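Local coordinates for protein D-glycero-beta-D-manno-heptose-1,7-bisphosphate 7-phosphatase (Mesorhizobium loti, PDB 2O2X) that removes the C-7 phosphate from D-glycero-beta-D-manno-heptose 1,7-bisphosphate, a magnesium-dependent step in making the nucleotide-activated heptose ADP-L-glycero-beta-D-manno-heptose, at residues 74-82 with 135-146; 154-164 with 173-181. All blocks are in the same frame, centred on the assembly; numbering follows the deposited sequence.

Contact 1 (74-82 with 135-146); sequences PVVVVTNQS and MRKPNPGMLVEA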
loop_
_atom_site.group_PDB
_atom_site.type_symbol
_atom_site.label_atom_id
_atom_site.label_comp_id
_atom_site.label_asym_id
_atom_site.label_seq_id
_atom_site.Cartn_x
_atom_site.Cartn_y
_atom_site.Cartn_z
ATOM N N PRO A 74 -8.245 -4.782 7.520
ATOM C CA PRO A 74 -8.296 -3.873 6.374
ATOM C C PRO A 74 -6.998 -3.906 5.551
ATOM O O PRO A 74 -5.887 -3.995 6.120
ATOM C CB PRO A 74 -8.487 -2.495 7.010
ATOM C CG PRO A 74 -8.081 -2.660 8.394
ATOM C CD PRO A 74 -8.305 -4.054 8.798
ATOM N N VAL A 75 -7.161 -3.831 4.235
ATOM C CA VAL A 75 -6.053 -3.751 3.296
ATOM C C VAL A 75 -5.975 -2.340 2.754
ATOM O O VAL A 75 -6.931 -1.823 2.182
ATOM C CB VAL A 75 -6.208 -4.781 2.171
ATOM C CG1 VAL A 75 -5.080 -4.628 1.156
ATOM C CG2 VAL A 75 -6.274 -6.234 2.735
ATOM N N VAL A 76 -4.839 -1.690 2.986
ATOM C CA VAL A 76 -4.651 -0.283 2.687
ATOM C C VAL A 76 -3.529 -0.111 1.683
ATOM O O VAL A 76 -2.381 -0.478 1.943
ATOM C CB VAL A 76 -4.354 0.544 3.955
ATOM C CG1 VAL A 76 -4.167 2.002 3.619
ATOM C CG2 VAL A 76 -5.474 0.360 5.003
ATOM N N VAL A 77 -3.878 0.428 0.508
ATOM C CA VAL A 77 -2.890 0.682 -0.553
ATOM C C VAL A 77 -2.269 2.035 -0.285
ATOM O O VAL A 77 -2.992 3.012 -0.113
ATOM C CB VAL A 77 -3.533 0.641 -1.938
ATOM C CG1 VAL A 77 -2.484 0.978 -3.022
ATOM C CG2 VAL A 77 -4.155 -0.743 -2.203
ATOM N N VAL A 78 -0.949 2.103 -0.242
ATOM C CA VAL A 78 -0.218 3.373 -0.003
ATOM C C VAL A 78 0.821 3.490 -1.117
ATOM O O VAL A 78 1.752 2.692 -1.215
ATOM C CB VAL A 78 0.437 3.471 1.405
ATOM C CG1 VAL A 78 -0.623 3.678 2.441
ATOM C CG2 VAL A 78 1.284 2.226 1.736
ATOM N N THR A 79 0.631 4.453 -2.010
ATOM C CA THR A 79 1.409 4.477 -3.268
ATOM C C THR A 79 1.926 5.882 -3.552
ATOM O O THR A 79 1.165 6.845 -3.506
ATOM C CB THR A 79 0.585 3.931 -4.472
ATOM O OG1 THR A 79 1.317 4.058 -5.694
ATOM C CG2 THR A 79 -0.735 4.629 -4.658
ATOM N N ASN A 80 3.211 5.988 -3.881
ATOM C CA ASN A 80 3.774 7.211 -4.427
ATOM C C ASN A 80 3.538 7.183 -5.944
ATOM O O ASN A 80 3.811 6.202 -6.631
ATOM C CB ASN A 80 5.288 7.321 -4.227
ATOM C CG ASN A 80 5.743 7.567 -2.765
ATOM O OD1 ASN A 80 4.952 7.901 -1.877
ATOM N ND2 ASN A 80 7.065 7.444 -2.534
ATOM N N GLN A 81 3.012 8.282 -6.464
ATOM C CA GLN A 81 2.741 8.480 -7.875
ATOM C C GLN A 81 3.475 9.713 -8.382
ATOM O O GLN A 81 2.855 10.714 -8.811
ATOM C CB GLN A 81 1.222 8.570 -8.083
ATOM C CG GLN A 81 0.482 7.265 -7.758
ATOM C CD GLN A 81 0.669 6.208 -8.817
ATOM O OE1 GLN A 81 0.587 6.495 -10.023
ATOM N NE2 GLN A 81 0.905 4.969 -8.390
ATOM N N SER A 82 4.802 9.654 -8.359
ATOM C CA SER A 82 5.624 10.814 -8.725
ATOM C C SER A 82 5.452 11.228 -10.166
ATOM O O SER A 82 5.738 12.375 -10.501
ATOM C CB SER A 82 7.099 10.531 -8.469
ATOM O OG SER A 82 7.600 9.586 -9.400
HETATM N N MSE A 135 3.661 13.102 3.209
HETATM C CA MSE A 135 2.879 11.984 2.672
HETATM C C MSE A 135 3.649 11.122 1.705
HETATM O O MSE A 135 3.152 10.078 1.289
HETATM C CB MSE A 135 1.616 12.463 1.977
HETATM C CG MSE A 135 0.676 13.172 2.905
HETATM SE SE MSE A 135 -0.151 12.031 4.255
HETATM C CE MSE A 135 -1.372 11.361 3.370
ATOM N N ARG A 136 4.850 11.540 1.322
ATOM C CA ARG A 136 5.623 10.812 0.310
ATOM C C ARG A 136 6.542 9.840 1.037
ATOM O O ARG A 136 7.420 10.253 1.779
ATOM C CB ARG A 136 6.453 11.737 -0.569
ATOM C CG ARG A 136 7.209 10.957 -1.620
ATOM C CD ARG A 136 8.281 11.751 -2.328
ATOM N NE ARG A 136 9.099 10.899 -3.180
ATOM C CZ ARG A 136 10.301 10.431 -2.860
ATOM N NH1 ARG A 136 10.891 10.748 -1.699
ATOM N NH2 ARG A 136 10.940 9.662 -3.744
ATOM N N LYS A 137 6.359 8.540 0.816
ATOM C CA LYS A 137 7.253 7.506 1.379
ATOM C C LYS A 137 8.654 7.827 0.875
ATOM O O LYS A 137 8.810 8.152 -0.295
ATOM C CB LYS A 137 6.829 6.111 0.937
ATOM C CG LYS A 137 5.424 5.704 1.301
ATOM C CD LYS A 137 5.039 4.335 0.707
ATOM C CE LYS A 137 4.949 4.343 -0.813
ATOM N NZ LYS A 137 4.656 2.970 -1.391
ATOM N N PRO A 138 9.691 7.698 1.740
ATOM C CA PRO A 138 9.725 7.056 3.059
ATOM C C PRO A 138 9.099 7.786 4.259
ATOM O O PRO A 138 9.031 7.197 5.348
ATOM C CB PRO A 138 11.227 6.834 3.281
ATOM C CG PRO A 138 11.831 8.036 2.612
ATOM C CD PRO A 138 11.034 8.170 1.341
ATOM N N ASN A 139 8.627 9.017 4.102
ATOM C CA ASN A 139 7.891 9.635 5.184
ATOM C C ASN A 139 6.603 8.816 5.423
ATOM O O ASN A 139 6.045 8.234 4.477
ATOM C CB ASN A 139 7.597 11.104 4.910
ATOM C CG ASN A 139 8.860 11.942 4.775
ATOM O OD1 ASN A 139 9.809 11.766 5.525
ATOM N ND2 ASN A 139 8.873 12.840 3.812
ATOM N N PRO A 140 6.215 8.631 6.692
ATOM C CA PRO A 140 5.103 7.752 7.069
ATOM C C PRO A 140 3.693 8.336 6.992
ATOM O O PRO A 140 2.742 7.687 7.441
ATOM C CB PRO A 140 5.428 7.428 8.522
ATOM C CG PRO A 140 6.064 8.686 9.013
ATOM C CD PRO A 140 6.912 9.152 7.876
ATOM N N GLY A 141 3.537 9.504 6.388
ATOM C CA GLY A 141 2.259 10.215 6.463
ATOM C C GLY A 141 1.050 9.442 6.023
ATOM O O GLY A 141 -0.020 9.537 6.634
HETATM N N MSE A 142 1.182 8.683 4.941
HETATM C CA MSE A 142 -0.011 7.969 4.433
HETATM C C MSE A 142 -0.436 6.872 5.408
HETATM O O MSE A 142 -1.615 6.551 5.533
HETATM C CB MSE A 142 0.243 7.354 3.041
HETATM C CG MSE A 142 0.231 8.380 1.962
HETATM SE SE MSE A 142 0.365 7.626 0.170
HETATM C CE MSE A 142 2.210 7.165 0.158
ATOM N N LEU A 143 0.538 6.232 6.064
ATOM C CA LEU A 143 0.224 5.205 7.053
ATOM C C LEU A 143 -0.431 5.848 8.274
ATOM O O LEU A 143 -1.421 5.346 8.788
ATOM C CB LEU A 143 1.480 4.413 7.470
ATOM C CG LEU A 143 2.098 3.446 6.456
ATOM C CD1 LEU A 143 2.766 4.172 5.307
ATOM C CD2 LEU A 143 3.059 2.525 7.160
ATOM N N VAL A 144 0.134 6.957 8.728
ATOM C CA VAL A 144 -0.400 7.663 9.894
ATOM C C VAL A 144 -1.821 8.157 9.592
ATOM O O VAL A 144 -2.736 8.009 10.417
ATOM C CB VAL A 144 0.556 8.814 10.301
ATOM C CG1 VAL A 144 -0.089 9.747 11.342
ATOM C CG2 VAL A 144 1.849 8.253 10.800
ATOM N N GLU A 145 -2.040 8.691 8.394
ATOM C CA GLU A 145 -3.377 9.156 8.023
ATOM C C GLU A 145 -4.390 8.014 7.931
ATOM O O GLU A 145 -5.517 8.115 8.424
ATOM C CB GLU A 145 -3.308 9.916 6.715
ATOM C CG GLU A 145 -4.606 10.546 6.257
ATOM C CD GLU A 145 -5.164 11.601 7.207
ATOM O OE1 GLU A 145 -4.387 12.218 7.975
ATOM O OE2 GLU A 145 -6.389 11.822 7.158
ATOM N N ALA A 146 -4.014 6.907 7.295
ATOM C CA ALA A 146 -4.891 5.734 7.267
ATOM C C ALA A 146 -5.194 5.290 8.694
ATOM O O ALA A 146 -6.347 4.929 9.026
ATOM C CB ALA A 146 -4.222 4.598 6.468
HETATM O O HOH W 1 5.336 3.889 -4.081
#
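The Asn80 side-chain amide lies against the backbone of Lys137 and pairs with it twice. Its ND2 gives a hydrogen bond to Lys137 O (2.9 Å), with the acceptor close to the amide plane, while its OD1 takes the N-H of Lys137 in the carbonyl plane, on a lone pair, at 3.1 Å. An amide suits this place because it offers a donor and an acceptor side by side to one residue's N-H and C=O. ND2 also sits over one face of the Arg136 guanidinium, and the selenomethionine methyl Met142 CE comes to 3.5 Å from Asn80 OD1. With an alanine here, the Lys137 N-H and C=O would probably lose both mates, and the loop before the helix would be less firmly set. Lys137 bends at chi3 (-67°), which carries its ammonium back to the strand; NZ reaches Val78 O at 2.9 Å from above the carbonyl plane. The same NZ forms salt bridges with Asp37 and Asp166, and a water joins it to Asn80 N. In this HAD-type Rossmann-like fold, Thr79 near the end of strand 75-80 takes the place of motif II and Lys137, ahead of helix 141-146, that of motif III; by similarity both stabilise the phosphoryl group. Gln81 NE2 donates to Thr79 OG1 (2.9 Å) almost in its own amide plane, and also to Asp39. Helix and strand run nearly antiparallel (152°), and alanine and beta-branched valines suit their close approach: Val78 CG1 meets Met142 through its CB at 3.8 Å, CG2 turns to Leu143 CD1, and Val76 CG1 touches Ala146 CB at 3.9 Å.

Contact 2 (154-164 with 173-181); sequences LQRSLIVGDKL and AGLAQGWLV
With CG anti to its carbonyl carbon (chi1 -78°) and chi2 (63°) setting how the fork is turned, Leu175 sends CD1 to Leu154 in the turn and CD2 to Ser157 O and strand 158-161. CD1 lies 3.3 Å from Leu154 O; the side chains of Leu175 and Ile159 cross at about a right angle, CD2 4.0 Å from CG2. A branched leucine fits here, one methyl meeting the turn while the other reaches the strand. Gly174 closes the preceding helix in a Schellman motif; a side chain at its positive phi (101°) would press on the preceding carbonyl O, so glycine fits. Its carbonyl O receives a CA-H...O contact from Gln155 CA.

The two are neighbouring parallel strands of the mixed central sheet, joined through helix 164-172 as a beta-alpha-beta crossover of the Rossmann-like HAD fold. Three backbone hydrogen bonds hold them: Trp179 N to Ile159 O (2.8 Å), Gly161 N to Trp179 O (3.2 Å) and Val181 N to Gly161 O (2.8 Å). Nearer the strand starts the ladder is loose, and Ile159 N and Gln177 O are buried without a partner. At the turn before the strand a water bridges Gln155 O, Ser157 O and Ala176 N. Glycine suits position 178: a CB would collide with Ile159 CG2.

On the other face, the broad Trp179 ring lies beside Leu158, whose CD2 comes to its edge, 4.1 Å from CZ3, and helix 199-211 packs on both. The side chains of Val160 and Val181 also cross at about a right angle, CG1 against CG2. Asp162 CB abuts Val181 CB at 3.6 Å, while its carboxylate OD1 turns away to accept Lys163 NZ on its syn lone pair. That ammonium also pairs with Asp45. By similarity, Asp162 and Lys163 are magnesium-binding positions, and Lys163 a substrate-binding one.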
loop_
_atom_site.group_PDB
_atom_site.type_symbol
_atom_site.label_atom_id
_atom_site.label_comp_id
_atom_site.label_asym_id
_atom_site.label_seq_id
_atom_site.Cartn_x
_atom_site.Cartn_y
_atom_site.Cartn_z
ATOM N N LEU A 154 -1.367 0.709 14.568
ATOM C CA LEU A 154 -0.192 0.751 13.685
ATOM C C LEU A 154 0.940 -0.133 14.183
ATOM O O LEU A 154 1.655 -0.745 13.392
ATOM C CB LEU A 154 0.312 2.178 13.487
ATOM C CG LEU A 154 -0.574 3.139 12.712
ATOM C CD1 LEU A 154 0.063 4.524 12.688
ATOM C CD2 LEU A 154 -0.829 2.618 11.302
ATOM N N GLN A 155 1.081 -0.261 15.491
ATOM C CA GLN A 155 2.198 -1.008 16.035
ATOM C C GLN A 155 2.105 -2.481 15.652
ATOM O O GLN A 155 3.112 -3.136 15.515
ATOM C CB GLN A 155 2.261 -0.828 17.560
ATOM C CG GLN A 155 2.606 0.595 17.996
ATOM C CD GLN A 155 1.491 1.618 17.765
ATOM O OE1 GLN A 155 0.293 1.283 17.697
ATOM N NE2 GLN A 155 1.887 2.883 17.640
ATOM N N ARG A 156 0.891 -2.998 15.461
ATOM C CA ARG A 156 0.698 -4.390 15.059
ATOM C C ARG A 156 0.487 -4.569 13.545
ATOM O O ARG A 156 0.326 -5.689 13.088
ATOM C CB ARG A 156 -0.471 -5.005 15.826
ATOM C CG ARG A 156 -0.264 -5.001 17.348
ATOM C CD ARG A 156 -1.388 -5.733 18.073
ATOM N NE ARG A 156 -1.442 -7.146 17.714
ATOM C CZ ARG A 156 -2.530 -7.809 17.299
ATOM N NH1 ARG A 156 -3.722 -7.208 17.171
ATOM N NH2 ARG A 156 -2.426 -9.106 17.014
ATOM N N SER A 157 0.466 -3.473 12.779
ATOM C CA SER A 157 0.242 -3.539 11.329
ATOM C C SER A 157 1.459 -4.057 10.601
ATOM O O SER A 157 2.571 -4.108 11.147
ATOM C CB SER A 157 -0.151 -2.143 10.815
ATOM O OG SER A 157 -1.415 -1.760 11.366
ATOM N N LEU A 158 1.233 -4.479 9.353
ATOM C CA LEU A 158 2.294 -4.984 8.501
ATOM C C LEU A 158 2.306 -4.175 7.220
ATOM O O LEU A 158 1.293 -3.609 6.835
ATOM C CB LEU A 158 1.982 -6.440 8.151
ATOM C CG LEU A 158 1.699 -7.380 9.339
ATOM C CD1 LEU A 158 1.347 -8.762 8.786
ATOM C CD2 LEU A 158 2.888 -7.469 10.278
ATOM N N ILE A 159 3.469 -4.112 6.577
ATOM C CA ILE A 159 3.596 -3.456 5.281
ATOM C C ILE A 159 4.361 -4.378 4.339
ATOM O O ILE A 159 5.284 -5.092 4.771
ATOM C CB ILE A 159 4.262 -2.069 5.345
ATOM C CG1 ILE A 159 4.195 -1.363 3.962
ATOM C CG2 ILE A 159 5.685 -2.132 5.936
ATOM C CD1 ILE A 159 4.326 0.146 4.002
ATOM N N VAL A 160 3.959 -4.383 3.068
ATOM C CA VAL A 160 4.617 -5.134 2.003
ATOM C C VAL A 160 4.860 -4.176 0.842
ATOM O O VAL A 160 3.958 -3.438 0.435
ATOM C CB VAL A 160 3.753 -6.295 1.545
ATOM C CG1 VAL A 160 4.536 -7.125 0.532
ATOM C CG2 VAL A 160 3.262 -7.104 2.736
ATOM N N GLY A 161 6.072 -4.155 0.314
ATOM C CA GLY A 161 6.399 -3.396 -0.878
ATOM C C GLY A 161 7.702 -3.847 -1.489
ATOM O O GLY A 161 8.400 -4.660 -0.863
ATOM N N ASP A 162 8.064 -3.313 -2.655
ATOM C CA ASP A 162 9.316 -3.736 -3.292
ATOM C C ASP A 162 10.405 -2.701 -3.214
ATOM O O ASP A 162 11.475 -2.895 -3.787
ATOM C CB ASP A 162 9.095 -4.204 -4.748
ATOM C CG ASP A 162 9.016 -3.071 -5.759
ATOM O OD1 ASP A 162 8.432 -2.039 -5.445
ATOM O OD2 ASP A 162 9.511 -3.275 -6.884
ATOM N N LYS A 163 10.156 -1.609 -2.493
ATOM C CA LYS A 163 11.160 -0.555 -2.358
ATOM C C LYS A 163 11.536 -0.344 -0.901
ATOM O O LYS A 163 10.726 -0.503 0.001
ATOM C CB LYS A 163 10.666 0.726 -3.036
ATOM C CG LYS A 163 10.717 0.546 -4.582
ATOM C CD LYS A 163 9.882 1.515 -5.405
ATOM C CE LYS A 163 9.746 1.018 -6.881
ATOM N NZ LYS A 163 8.618 0.019 -7.136
ATOM N N LEU A 164 12.790 0.016 -0.668
ATOM C CA LEU A 164 13.244 0.321 0.685
ATOM C C LEU A 164 12.392 1.409 1.335
ATOM O O LEU A 164 12.144 1.352 2.538
ATOM C CB LEU A 164 14.712 0.736 0.700
ATOM C CG LEU A 164 15.330 0.826 2.102
ATOM C CD1 LEU A 164 15.279 -0.522 2.832
ATOM C CD2 LEU A 164 16.778 1.302 1.980
ATOM N N ALA A 173 6.414 4.812 10.916
ATOM C CA ALA A 173 5.025 4.832 11.356
ATOM C C ALA A 173 4.799 4.046 12.655
ATOM O O ALA A 173 3.704 4.082 13.216
ATOM C CB ALA A 173 4.106 4.286 10.228
ATOM N N GLY A 174 5.801 3.302 13.096
ATOM C CA GLY A 174 5.699 2.536 14.332
ATOM C C GLY A 174 5.414 1.051 14.159
ATOM O O GLY A 174 5.194 0.335 15.134
ATOM N N LEU A 175 5.412 0.559 12.926
ATOM C CA LEU A 175 5.259 -0.873 12.691
ATOM C C LEU A 175 6.519 -1.601 13.168
ATOM O O LEU A 175 7.561 -0.966 13.329
ATOM C CB LEU A 175 5.026 -1.177 11.206
ATOM C CG LEU A 175 3.619 -0.929 10.653
ATOM C CD1 LEU A 175 3.197 0.533 10.727
ATOM C CD2 LEU A 175 3.559 -1.444 9.222
ATOM N N ALA A 176 6.410 -2.906 13.374
ATOM C CA ALA A 176 7.535 -3.744 13.792
ATOM C C ALA A 176 8.091 -4.675 12.717
ATOM O O ALA A 176 9.187 -5.243 12.889
ATOM C CB ALA A 176 7.121 -4.575 14.987
ATOM N N GLN A 177 7.335 -4.845 11.627
ATOM C CA GLN A 177 7.712 -5.758 10.567
ATOM C C GLN A 177 7.210 -5.269 9.241
ATOM O O GLN A 177 6.123 -4.701 9.150
ATOM C CB GLN A 177 7.048 -7.120 10.762
ATOM C CG GLN A 177 7.534 -7.917 11.919
ATOM C CD GLN A 177 6.953 -9.306 11.881
ATOM O OE1 GLN A 177 7.636 -10.259 11.501
ATOM N NE2 GLN A 177 5.669 -9.439 12.268
ATOM N N GLY A 178 7.985 -5.548 8.205
ATOM C CA GLY A 178 7.527 -5.419 6.834
ATOM C C GLY A 178 8.175 -6.490 5.984
ATOM O O GLY A 178 9.186 -7.081 6.381
ATOM N N TRP A 179 7.585 -6.763 4.822
ATOM C CA TRP A 179 8.084 -7.755 3.865
ATOM C C TRP A 179 8.533 -7.030 2.627
ATOM O O TRP A 179 7.790 -6.213 2.048
ATOM C CB TRP A 179 6.991 -8.796 3.547
ATOM C CG TRP A 179 7.013 -9.960 4.466
ATOM C CD1 TRP A 179 7.591 -11.184 4.225
ATOM C CD2 TRP A 179 6.525 -10.009 5.806
ATOM N NE1 TRP A 179 7.457 -11.991 5.316
ATOM C CE2 TRP A 179 6.818 -11.297 6.303
ATOM C CE3 TRP A 179 5.856 -9.086 6.643
ATOM C CZ2 TRP A 179 6.464 -11.705 7.609
ATOM C CZ3 TRP A 179 5.520 -9.495 7.947
ATOM C CH2 TRP A 179 5.830 -10.795 8.395
ATOM N N LEU A 180 9.763 -7.287 2.224
ATOM C CA LEU A 180 10.323 -6.639 1.060
ATOM C C LEU A 180 10.326 -7.581 -0.122
ATOM O O LEU A 180 11.095 -8.551 -0.206
ATOM C CB LEU A 180 11.724 -6.125 1.384
ATOM C CG LEU A 180 12.489 -5.361 0.313
ATOM C CD1 LEU A 180 11.773 -4.083 -0.054
ATOM C CD2 LEU A 180 13.882 -5.011 0.830
ATOM N N VAL A 181 9.430 -7.293 -1.046
ATOM C CA VAL A 181 9.333 -8.064 -2.295
ATOM C C VAL A 181 10.676 -8.109 -2.991
ATOM O O VAL A 181 11.250 -7.064 -3.253
ATOM C CB VAL A 181 8.288 -7.414 -3.216
ATOM C CG1 VAL A 181 8.300 -8.051 -4.621
ATOM C CG2 VAL A 181 6.907 -7.527 -2.587
HETATM O O HOH W 2 4.028 -4.540 13.318
HETATM O O HOH W 3 13.142 -5.159 -3.575
#

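In the fold
Contact 1 closes in the chain before contact 2 opens, and helix 141-150 leads from one to the next; their centres are about 11 Å apart. Both reach the same sheet, in which strand 34-36 runs between strands 75-80 and 158-161. They also touch directly: Leu143 CD2 lies 3.7 Å from Ala173 CB and 4.1 Å from Leu175 CD1. Each brings residues to the site around Asp37, the nucleophile by similarity: at their nearest atoms, the Lys137 side chain of contact 1 lies about 3 Å from that of Asp37, and the Lys163 side chain of contact 2 about 5 Å from a bound glycerol. Asp166 joins them, pairing with Lys137 NZ and accepting Lys163 N.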